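Long-range contact in uncharacterized protein VP1736 (Vibrio parahaemolyticus, PDB 3LXQ), which is of unknown function but carries a sulfatase-family domain of the alkaline phosphatase clan: residues I363-T368 / D375-M380. Sequence-based numbering, arbitrary orientation.
Sequences IGRDLT and DERAMM
The connection from strand 358-360 to strand 377-382, an edge strand of the five-stranded antiparallel sheet in this sulfatase-family protein, folds back so that Arg365 meets the backbone leading into that strand. Bent at chi2 (76°), Arg365 sends its guanidinium end-on to Asp375: NH1 and NH2 each lie 2.8 Å from Asp375 O, near the guanidinium plane. NH2 approaches along a carbonyl lone pair, whereas NH1 comes from above the carbonyl plane; N-H...O angles near 140° show that sharing one oxygen bends both bonds. Ser60 O and Ser61 O accept from NH2 and NE, which together should fix the group's rotation.

Arg377, its CG in the crowded position between backbone N and carbonyl carbon and its chain bent at chi2, reaches toward Arg365 tip to tip. The guanidiniums form an offset stack, planes 18° and centres 3.9 Å apart: Arg377 CG and CZ lie over one Arg365 face, Arg365 NE over the Arg377 group toward its rim. Asp345, just before helix 346-353, pairs with Arg377 NH2 and accepts from Arg365 N, probably offsetting the like-charge repulsion; Tyr388 of the adjacent strand 385-390 also touches Arg377. In the Arg377 guanidinium plane, a water accepts from Arg377 NH2 (3.0 Å) and donates to Ile363 O (2.7 Å). Farther along, selenomethionine Met379 crosses Ile363 at roughly a right angle, Met379 CE meeting Ile363 CD1 at 4.0 Å.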
# COMPACT_ATOMS: atom_id res chain seq x y z
N ILE A 363 -11.75 -6.18 2.63
CA ILE A 363 -12.83 -5.22 2.54
C ILE A 363 -12.47 -4.02 1.66
O ILE A 363 -13.31 -3.15 1.41
CB ILE A 363 -13.34 -4.77 3.93
CG1 ILE A 363 -12.26 -3.98 4.68
CG2 ILE A 363 -13.81 -5.98 4.72
CD1 ILE A 363 -12.75 -3.29 5.94
N GLY A 364 -11.23 -3.99 1.17
CA GLY A 364 -10.81 -2.98 0.20
C GLY A 364 -11.50 -3.13 -1.15
O GLY A 364 -11.92 -4.22 -1.53
N ARG A 365 -11.58 -2.02 -1.88
CA ARG A 365 -12.40 -1.90 -3.08
C ARG A 365 -11.63 -2.34 -4.32
O ARG A 365 -10.42 -2.09 -4.44
CB ARG A 365 -12.85 -0.45 -3.26
CG ARG A 365 -13.98 0.01 -2.34
CD ARG A 365 -13.54 0.28 -0.89
NE ARG A 365 -14.66 0.81 -0.11
CZ ARG A 365 -15.03 2.09 -0.10
NH1 ARG A 365 -14.35 3.00 -0.79
NH2 ARG A 365 -16.10 2.47 0.62
N ASP A 366 -12.33 -3.01 -5.23
CA ASP A 366 -11.82 -3.29 -6.57
C ASP A 366 -12.15 -2.05 -7.37
O ASP A 366 -13.30 -1.83 -7.76
CB ASP A 366 -12.51 -4.52 -7.15
CG ASP A 366 -12.11 -4.81 -8.60
OD1 ASP A 366 -11.40 -4.00 -9.24
OD2 ASP A 366 -12.54 -5.87 -9.12
N LEU A 367 -11.14 -1.24 -7.61
CA LEU A 367 -11.40 0.08 -8.19
C LEU A 367 -11.43 0.06 -9.72
O LEU A 367 -11.56 1.11 -10.35
CB LEU A 367 -10.40 1.11 -7.65
CG LEU A 367 -10.57 1.39 -6.15
CD1 LEU A 367 -9.34 2.06 -5.56
CD2 LEU A 367 -11.86 2.17 -5.85
N THR A 368 -11.34 -1.14 -10.30
CA THR A 368 -11.59 -1.31 -11.72
C THR A 368 -13.10 -1.20 -11.98
O THR A 368 -13.53 -1.05 -13.12
CB THR A 368 -11.11 -2.68 -12.27
OG1 THR A 368 -11.86 -3.74 -11.66
CG2 THR A 368 -9.61 -2.89 -12.06
N ASP A 375 -19.31 6.74 -1.48
CA ASP A 375 -18.51 5.60 -1.01
C ASP A 375 -16.99 5.84 -1.01
O ASP A 375 -16.23 5.06 -0.41
CB ASP A 375 -18.90 4.33 -1.76
CG ASP A 375 -20.33 3.91 -1.47
OD1 ASP A 375 -20.75 3.98 -0.29
OD2 ASP A 375 -21.03 3.50 -2.42
N GLU A 376 -16.54 6.92 -1.65
CA GLU A 376 -15.13 7.29 -1.59
C GLU A 376 -14.74 7.49 -0.14
O GLU A 376 -15.49 8.11 0.61
CB GLU A 376 -14.87 8.57 -2.36
CG GLU A 376 -15.13 8.43 -3.85
CD GLU A 376 -14.72 9.65 -4.64
OE1 GLU A 376 -13.99 10.52 -4.09
OE2 GLU A 376 -15.14 9.73 -5.81
N ARG A 377 -13.59 6.96 0.26
CA ARG A 377 -13.13 7.04 1.66
C ARG A 377 -11.66 6.67 1.82
O ARG A 377 -11.08 5.96 0.98
CB ARG A 377 -13.99 6.17 2.60
CG ARG A 377 -13.85 4.64 2.40
CD ARG A 377 -12.71 4.04 3.26
NE ARG A 377 -12.49 2.63 2.93
CZ ARG A 377 -11.71 2.17 1.96
NH1 ARG A 377 -11.02 3.02 1.19
NH2 ARG A 377 -11.61 0.85 1.75
N ALA A 378 -11.09 7.16 2.91
CA ALA A 378 -9.75 6.77 3.35
C ALA A 378 -9.74 6.62 4.86
O ALA A 378 -10.16 7.54 5.61
CB ALA A 378 -8.71 7.84 2.91
N MSE A 379 -9.26 5.47 5.30
CA MSE A 379 -8.98 5.25 6.71
C MSE A 379 -7.52 5.58 6.96
O MSE A 379 -6.66 5.15 6.21
CB MSE A 379 -9.23 3.80 7.11
CG MSE A 379 -10.52 3.22 6.56
SE MSE A 379 -10.71 1.46 7.39
CE MSE A 379 -11.64 0.53 5.91
N MSE A 380 -7.24 6.30 8.03
CA MSE A 380 -5.84 6.52 8.40
C MSE A 380 -5.59 6.52 9.91
O MSE A 380 -6.37 7.07 10.70
CB MSE A 380 -5.21 7.69 7.64
CG MSE A 380 -5.91 9.00 7.74
SE MSE A 380 -5.91 10.06 6.08
CE MSE A 380 -7.83 10.36 6.13
O HOH W 1 -13.65 -1.00 3.01